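Local coordinates for monomethylamine methyltransferase mtmB1 (Methanosarcina barkeri, PDB 1NTH), which catalyses transfer of the methyl group from monomethylamine to the corrinoid cofactor of its partner protein MtmC, a step in methanogenesis from methylamine, at the interface of chains A and B and the interface of chains A and C. Sequence-based numbering; all coordinates share one arbitrary frame. Chains: chain A/B/C, Monomethylamine methyltransferase mtmB1.

Contact 1: the interface of chains A and B. Residues chain A 189, 192, 197; chain B 185.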
ATOM      1  N   ASN A 189     -17.804   6.942  -2.977  1.00 15.00           N
ATOM      2  CA  ASN A 189     -18.670   5.804  -2.672  1.00 18.11           C
ATOM      3  C   ASN A 189     -19.787   5.731  -3.702  1.00 17.06           C
ATOM      4  O   ASN A 189     -20.225   4.647  -4.124  1.00 16.45           O
ATOM      5  CB  ASN A 189     -19.301   6.009  -1.271  0.50 20.80           C
ATOM      6  CG  ASN A 189     -19.011   4.872  -0.297  0.50 26.60           C
ATOM      7  OD1 ASN A 189     -19.434   3.732  -0.524  0.50 30.69           O
ATOM      8  ND2 ASN A 189     -18.281   5.181   0.810  1.00 29.01           N
ATOM      9  N   ALA A 192     -18.410   4.335  -6.843  1.00 15.79           N
ATOM     10  CA  ALA A 192     -18.280   2.885  -6.723  1.00 15.08           C
ATOM     11  C   ALA A 192     -19.621   2.205  -6.985  1.00 15.46           C
ATOM     12  O   ALA A 192     -19.682   1.157  -7.637  1.00 15.81           O
ATOM     13  CB  ALA A 192     -17.772   2.520  -5.343  1.00 14.47           C
ATOM     14  N   PRO A 197     -15.413   2.816  -9.240  1.00 14.48           N
ATOM     15  CA  PRO A 197     -14.733   3.146  -7.980  1.00 15.19           C
ATOM     16  C   PRO A 197     -13.530   4.082  -8.085  1.00 14.86           C
ATOM     17  O   PRO A 197     -13.254   4.851  -7.159  1.00 17.53           O
ATOM     18  CB  PRO A 197     -14.312   1.777  -7.431  1.00 16.31           C
ATOM     19  CG  PRO A 197     -15.219   0.804  -8.125  1.00 17.96           C
ATOM     20  CD  PRO A 197     -15.349   1.366  -9.504  1.00 15.17           C
TER
ATOM     21  N   ARG B 185     -18.850  -0.759   2.214  1.00 13.82           N
ATOM     22  CA  ARG B 185     -18.292   0.526   1.792  1.00 13.30           C
ATOM     23  C   ARG B 185     -19.082   1.650   2.461  1.00 13.83           C
ATOM     24  O   ARG B 185     -18.501   2.597   2.992  1.00 14.92           O
ATOM     25  CB  ARG B 185     -18.340   0.664   0.266  1.00 13.53           C
ATOM     26  CG  ARG B 185     -17.213  -0.082  -0.435  1.00 14.94           C
ATOM     27  CD  ARG B 185     -17.376  -0.114  -1.954  1.00 15.73           C
ATOM     28  NE  ARG B 185     -16.156  -0.600  -2.596  1.00 16.27           N
ATOM     29  CZ  ARG B 185     -16.084  -1.060  -3.843  1.00 15.84           C
ATOM     30  NH1 ARG B 185     -17.168  -1.111  -4.605  1.00 15.20           N
ATOM     31  NH2 ARG B 185     -14.918  -1.472  -4.326  1.00 16.78           N
TER

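Contact 2: the interface of chains A and C. Residues chain A 211, 214-215, 248; chain C 211, 214-215, 248.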
ATOM      1  N   GLN A 211      -7.558  25.745   6.774  1.00 17.01           N
ATOM      2  CA  GLN A 211      -7.533  24.531   7.582  1.00 17.29           C
ATOM      3  C   GLN A 211      -8.532  23.506   7.063  1.00 16.68           C
ATOM      4  O   GLN A 211      -8.257  22.306   7.080  1.00 17.55           O
ATOM      5  CB  GLN A 211      -7.790  24.847   9.062  1.00 17.17           C
ATOM      6  CG  GLN A 211      -9.178  25.359   9.400  1.00 17.49           C
ATOM      7  CD  GLN A 211      -9.197  26.035  10.757  1.00 19.27           C
ATOM      8  OE1 GLN A 211      -8.432  26.970  10.996  1.00 20.07           O
ATOM      9  NE2 GLN A 211     -10.062  25.568  11.650  1.00 18.42           N
ATOM     10  N   ILE A 214      -7.108  21.997   3.742  1.00 15.56           N
ATOM     11  CA  ILE A 214      -5.939  21.173   4.026  1.00 14.36           C
ATOM     12  C   ILE A 214      -6.293  19.815   4.646  1.00 16.30           C
ATOM     13  O   ILE A 214      -5.538  18.852   4.506  1.00 16.27           O
ATOM     14  CB  ILE A 214      -4.948  21.966   4.923  1.00 15.57           C
ATOM     15  CG1 ILE A 214      -4.345  23.108   4.095  1.00 14.36           C
ATOM     16  CG2 ILE A 214      -3.841  21.056   5.463  1.00 15.20           C
ATOM     17  CD1 ILE A 214      -3.512  24.101   4.896  1.00 15.88           C
ATOM     18  N   SER A 215      -7.450  19.724   5.298  1.00 15.98           N
ATOM     19  CA  SER A 215      -7.863  18.468   5.925  1.00 15.19           C
ATOM     20  C   SER A 215      -8.484  17.480   4.936  1.00 16.15           C
ATOM     21  O   SER A 215      -8.685  16.315   5.275  1.00 16.02           O
ATOM     22  CB  SER A 215      -8.881  18.735   7.039  1.00 17.54           C
ATOM     23  OG  SER A 215     -10.152  19.063   6.499  1.00 18.13           O
ATOM     24  N   HIS A 248       0.647  23.098   0.895  1.00 13.67           N
ATOM     25  CA  HIS A 248       0.169  21.792   1.330  1.00 13.39           C
ATOM     26  C   HIS A 248       0.006  20.839   0.142  1.00 14.19           C
ATOM     27  O   HIS A 248       0.469  19.692   0.189  1.00 13.95           O
ATOM     28  CB  HIS A 248      -1.160  21.961   2.072  1.00 14.71           C
ATOM     29  CG  HIS A 248      -1.921  20.685   2.245  1.00 14.65           C
ATOM     30  ND1 HIS A 248      -3.117  20.444   1.607  1.00 18.42           N
ATOM     31  CD2 HIS A 248      -1.653  19.579   2.978  1.00 12.51           C
ATOM     32  CE1 HIS A 248      -3.555  19.242   1.939  1.00 13.70           C
ATOM     33  NE2 HIS A 248      -2.684  18.697   2.770  1.00 17.38           N
TER
ATOM     34  N   GLN C 211      -4.297  25.112  10.804  1.00 17.01           N
ATOM     35  CA  GLN C 211      -3.949  24.723   9.442  1.00 17.29           C
ATOM     36  C   GLN C 211      -2.564  24.093   9.389  1.00 16.68           C
ATOM     37  O   GLN C 211      -2.339  23.150   8.631  1.00 17.55           O
ATOM     38  CB  GLN C 211      -4.044  25.920   8.485  1.00 17.17           C
ATOM     39  CG  GLN C 211      -3.034  27.030   8.708  1.00 17.49           C
ATOM     40  CD  GLN C 211      -3.471  28.313   8.028  1.00 19.27           C
ATOM     41  OE1 GLN C 211      -4.570  28.807   8.283  1.00 20.07           O
ATOM     42  NE2 GLN C 211      -2.624  28.853   7.160  1.00 18.42           N
ATOM     43  N   ILE C 214      -2.801  20.510  10.950  1.00 15.56           N
ATOM     44  CA  ILE C 214      -3.573  19.633  10.078  1.00 14.36           C
ATOM     45  C   ILE C 214      -2.797  19.183   8.833  1.00 16.30           C
ATOM     46  O   ILE C 214      -3.081  18.122   8.273  1.00 16.27           O
ATOM     47  CB  ILE C 214      -4.910  20.326   9.695  1.00 15.57           C
ATOM     48  CG1 ILE C 214      -5.797  20.402  10.943  1.00 14.36           C
ATOM     49  CG2 ILE C 214      -5.627  19.563   8.577  1.00 15.20           C
ATOM     50  CD1 ILE C 214      -7.058  21.242  10.776  1.00 15.88           C
ATOM     51  N   SER C 215      -1.801  19.962   8.419  1.00 15.98           N
ATOM     52  CA  SER C 215      -1.013  19.611   7.237  1.00 15.19           C
ATOM     53  C   SER C 215       0.078  18.580   7.528  1.00 16.15           C
ATOM     54  O   SER C 215       0.676  18.040   6.599  1.00 16.02           O
ATOM     55  CB  SER C 215      -0.349  20.859   6.646  1.00 17.54           C
ATOM     56  OG  SER C 215       0.748  21.277   7.444  1.00 18.13           O
ATOM     57  N   HIS C 248      -9.884  16.528  12.801  1.00 13.67           N
ATOM     58  CA  HIS C 248      -8.992  16.054  11.752  1.00 13.39           C
ATOM     59  C   HIS C 248      -8.302  14.749  12.158  1.00 14.19           C
ATOM     60  O   HIS C 248      -8.273  13.786  11.382  1.00 13.95           O
ATOM     61  CB  HIS C 248      -7.954  17.138  11.442  1.00 14.71           C
ATOM     62  CG  HIS C 248      -6.781  16.645  10.657  1.00 14.65           C
ATOM     63  ND1 HIS C 248      -5.512  16.574  11.188  1.00 18.42           N
ATOM     64  CD2 HIS C 248      -6.685  16.191   9.386  1.00 12.51           C
ATOM     65  CE1 HIS C 248      -4.682  16.098  10.276  1.00 13.70           C
ATOM     66  NE2 HIS C 248      -5.371  15.857   9.174  1.00 17.38           N
TER
HETATM   67  O   HOH W   1      -3.973  17.041   5.906  0.50 21.57           O

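Contact 3: the interface of chains A and C. Residues chain A 9-10, 13, 243-244, 247; chain C 172-174.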
ATOM      1  N   CYS A   9       5.154  29.583  -4.033  1.00 18.55           N
ATOM      2  CA  CYS A   9       4.326  30.181  -2.989  1.00 18.40           C
ATOM      3  C   CYS A   9       5.128  30.772  -1.832  1.00 18.22           C
ATOM      4  O   CYS A   9       4.678  31.715  -1.178  1.00 18.83           O
ATOM      5  CB  CYS A   9       3.327  29.146  -2.454  1.00 17.85           C
ATOM      6  SG  CYS A   9       4.080  27.614  -1.835  1.00 20.61           S
ATOM      7  N   TYR A  10       6.311  30.222  -1.575  1.00 17.53           N
ATOM      8  CA  TYR A  10       7.143  30.720  -0.489  1.00 18.80           C
ATOM      9  C   TYR A  10       7.702  32.089  -0.852  1.00 20.04           C
ATOM     10  O   TYR A  10       7.757  32.988  -0.010  1.00 20.08           O
ATOM     11  CB  TYR A  10       8.269  29.730  -0.190  1.00 19.06           C
ATOM     12  CG  TYR A  10       7.740  28.355   0.143  1.00 19.44           C
ATOM     13  CD1 TYR A  10       7.743  27.336  -0.809  1.00 21.48           C
ATOM     14  CD2 TYR A  10       7.175  28.094   1.389  1.00 19.68           C
ATOM     15  CE1 TYR A  10       7.192  26.087  -0.529  1.00 19.22           C
ATOM     16  CE2 TYR A  10       6.619  26.846   1.680  1.00 19.41           C
ATOM     17  CZ  TYR A  10       6.629  25.852   0.717  1.00 19.62           C
ATOM     18  OH  TYR A  10       6.066  24.626   0.994  1.00 20.07           O
ATOM     19  N   TYR A  13       4.920  34.668  -0.463  1.00 18.01           N
ATOM     20  CA  TYR A  13       4.736  35.109   0.914  1.00 18.57           C
ATOM     21  C   TYR A  13       5.799  36.143   1.282  1.00 20.05           C
ATOM     22  O   TYR A  13       5.484  37.198   1.839  1.00 19.99           O
ATOM     23  CB  TYR A  13       4.832  33.920   1.875  1.00 17.90           C
ATOM     24  CG  TYR A  13       4.675  34.309   3.327  1.00 18.88           C
ATOM     25  CD1 TYR A  13       3.420  34.597   3.862  1.00 20.33           C
ATOM     26  CD2 TYR A  13       5.788  34.431   4.156  1.00 20.72           C
ATOM     27  CE1 TYR A  13       3.279  35.000   5.194  1.00 23.09           C
ATOM     28  CE2 TYR A  13       5.660  34.832   5.487  1.00 20.46           C
ATOM     29  CZ  TYR A  13       4.404  35.114   5.997  1.00 22.08           C
ATOM     30  OH  TYR A  13       4.275  35.506   7.312  1.00 25.61           O
ATOM     31  N   ILE A 243      -2.220  30.710  -0.339  1.00 17.37           N
ATOM     32  CA  ILE A 243      -0.783  30.465  -0.406  1.00 17.05           C
ATOM     33  C   ILE A 243      -0.370  29.278   0.471  1.00 17.01           C
ATOM     34  O   ILE A 243       0.495  28.482   0.085  1.00 17.11           O
ATOM     35  CB  ILE A 243       0.004  31.739   0.009  1.00 17.31           C
ATOM     36  CG1 ILE A 243      -0.346  32.892  -0.939  1.00 18.12           C
ATOM     37  CG2 ILE A 243       1.500  31.475  -0.024  1.00 19.01           C
ATOM     38  CD1 ILE A 243      -0.062  32.611  -2.402  1.00 20.82           C
ATOM     39  N   SER A 244      -0.982  29.155   1.646  1.00 17.39           N
ATOM     40  CA  SER A 244      -0.674  28.037   2.536  1.00 17.32           C
ATOM     41  C   SER A 244      -1.262  26.749   1.980  1.00 16.54           C
ATOM     42  O   SER A 244      -0.662  25.683   2.106  1.00 16.39           O
ATOM     43  CB  SER A 244      -1.225  28.287   3.943  1.00 18.61           C
ATOM     44  OG  SER A 244      -0.365  29.152   4.660  1.00 20.40           O
ATOM     45  N   ALA A 247       1.051  25.350  -0.609  1.00 13.73           N
ATOM     46  CA  ALA A 247       2.216  24.692  -0.017  1.00 13.90           C
ATOM     47  C   ALA A 247       1.866  23.269   0.401  1.00 14.00           C
ATOM     48  O   ALA A 247       2.687  22.357   0.294  1.00 14.88           O
ATOM     49  CB  ALA A 247       2.703  25.480   1.191  1.00 14.16           C
TER
ATOM     50  N   LYS C 172       0.560  30.476  10.048  1.00 20.38           N
ATOM     51  CA  LYS C 172      -0.326  30.835   8.946  1.00 20.95           C
ATOM     52  C   LYS C 172       0.388  31.281   7.670  1.00 20.20           C
ATOM     53  O   LYS C 172      -0.213  31.900   6.791  1.00 22.27           O
ATOM     54  CB  LYS C 172      -1.354  31.876   9.403  1.00 23.73           C
ATOM     55  CG  LYS C 172      -2.307  31.307  10.450  1.00 26.07           C
ATOM     56  CD  LYS C 172      -3.446  32.246  10.796  1.00 29.62           C
ATOM     57  CE  LYS C 172      -4.334  31.616  11.863  1.00 31.47           C
ATOM     58  NZ  LYS C 172      -5.481  32.489  12.243  1.00 34.92           N
ATOM     59  N   SER C 173       1.673  30.954   7.569  1.00 19.22           N
ATOM     60  CA  SER C 173       2.452  31.254   6.373  1.00 19.22           C
ATOM     61  C   SER C 173       2.694  29.888   5.729  1.00 17.26           C
ATOM     62  O   SER C 173       2.542  28.853   6.389  1.00 17.20           O
ATOM     63  CB  SER C 173       3.802  31.878   6.733  1.00 19.42           C
ATOM     64  OG  SER C 173       4.706  30.894   7.212  1.00 20.84           O
ATOM     65  N   PRO C 174       3.057  29.861   4.438  1.00 17.56           N
ATOM     66  CA  PRO C 174       3.303  28.565   3.795  1.00 16.77           C
ATOM     67  C   PRO C 174       4.490  27.848   4.435  1.00 16.89           C
ATOM     68  O   PRO C 174       4.595  26.622   4.369  1.00 17.23           O
ATOM     69  CB  PRO C 174       3.549  28.940   2.335  1.00 15.95           C
ATOM     70  CG  PRO C 174       4.092  30.356   2.426  1.00 16.54           C
ATOM     71  CD  PRO C 174       3.186  30.963   3.468  1.00 16.36           C
TER
HETATM   72  O   HOH W   2       0.053  27.852   7.629  1.00 18.95           O
HETATM   73  O   HOH W   3      -0.072  31.654   4.003  1.00 23.13           O

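Contact 1: the interface of chains A and B
A:Asn189 and B:Arg185 face each other from the helices 174-193 of their own chains, both with helical backbone angles, and A:Ala192 stands one turn further along the chain A helix. A:Pro197 lies in the loop just beyond it. The side chain of B:Arg185 is the long element of the patch. Its CG sits beside the backbone N (chi1 -80°), and the chain then runs extended from CG to NE along the surface of the chain A helix. The root of the arginine meets A:Asn189: the amide oxygen OD1 lies 3.4 Å from CB of B:Arg185. The amide nitrogen ND2 of A:Asn189 points to the carbonyl O of B:Arg185 at 3.4 Å, a weak hydrogen bond. The amide plane stands nearly upright on the guanidinium plane, 83° apart, and the two groups do not stack. Further out, the guanidinium NH1 comes to 3.8 Å from the methyl CB of A:Ala192. The other tip, NH2, stays 4.4 Å from ring atom CG of A:Pro197, a loose contact. The interface is two-fold symmetric, and the patch recurs with the chains exchanged. In this part of the interface two copies of one helix pack together and join subunits of the hexamer.

Contact 2: the interface of chains A and C
A:Ile214 and C:Ser215 touch through the methyl CG2 of the isoleucine, which lies 3.6 Å from CA of the serine. C:Ile214 and A:Ser215 make the same contact in return. The two CG2 methyls also meet each other, 3.9 Å apart, at the centre of this two-fold patch. The other isoleucine branch reaches a different partner: CD1 of A:Ile214 lies 4.1 Å from CB of C:Gln211, and the two side chains run at a slant to each other. The two glutamines pack by their bases, with CA of A:Gln211 3.9 Å from CB of C:Gln211. CG1 of A:Ile214 sits beside the backbone N (chi1 -69°), which turns CG2 toward the partner chain. The next layer is A:His248 of helix 240-251. CG2 of A:Ile214 rests 3.6 Å above the centre of its imidazole ring, so one methyl serves both its own histidine and the other chain. The ring atom CD2 of A:His248 reaches CB of C:Ser215 at 4.1 Å. An alanine in place of A:Ile214 lacks both branches and would probably leave a gap beside C:Ser215 and C:Gln211 and take from the A:His248 ring the methyl that packs on its face. One water ties the halves together, bound at 2.8 Å both to the carbonyl O of A:Ile214 and to that of C:Ile214.

Contact 3: the interface of chains A and C
C:Pro174 plugs a hollow on chain A lined by A:Tyr10, A:Tyr13, A:Ile243 and A:Ala247. It is the first residue of helix 174-193 and has the largest buried surface of the patch, 90 Å². Its ring atom CG meets CG2 of A:Ile243 at 3.7 Å, with the two side chains alongside and pointing the same way. CB of the proline packs on the methyl CB of A:Ala247, and CD lies against CD1 of A:Tyr13. A:Tyr10 passes it in the opposite direction, and its ring carbon CE2 comes 3.4 Å from the carbonyl O of C:Pro174. The phenol ring of A:Tyr13 swings away from its backbone N (chi1 179°) and reaches past the proline to C:Ser173. There CB of C:Ser173 lies over the ring face, 3.6 Å from the centroid, in a CH-pi contact. The polar rim is built on the hydroxyl OG of A:Ser244. One water lies 2.6 Å from this OG and 2.8 Å from the carbonyl O of C:Lys172. A second water, more loosely placed at 3.3 Å from the same OG, lies 3.0 Å from the carbonyl O of C:Ser173. The site docks the start of a helix from one subunit between two helices of another, anchoring the A-C pair.

Contacts 2 and 3 belong to the same A-C interface, with C-alpha centres about 13 Å apart. Both use helix 240-251 of chain A, which offers neighbouring residues to each. The C-alpha centre of contact 1, on the A-B interface, lies about 24 Å from that of contact 2 and about 34 Å from that of contact 3. Helix 174-193 links contacts 1 and 3: its start serves contact 3, and its later turns serve contact 1. Each subunit can thus use one helix toward two neighbours. The protein is a dimer of trimers, and the two-fold symmetry of both interfaces suggests that they join chains of opposite trimers.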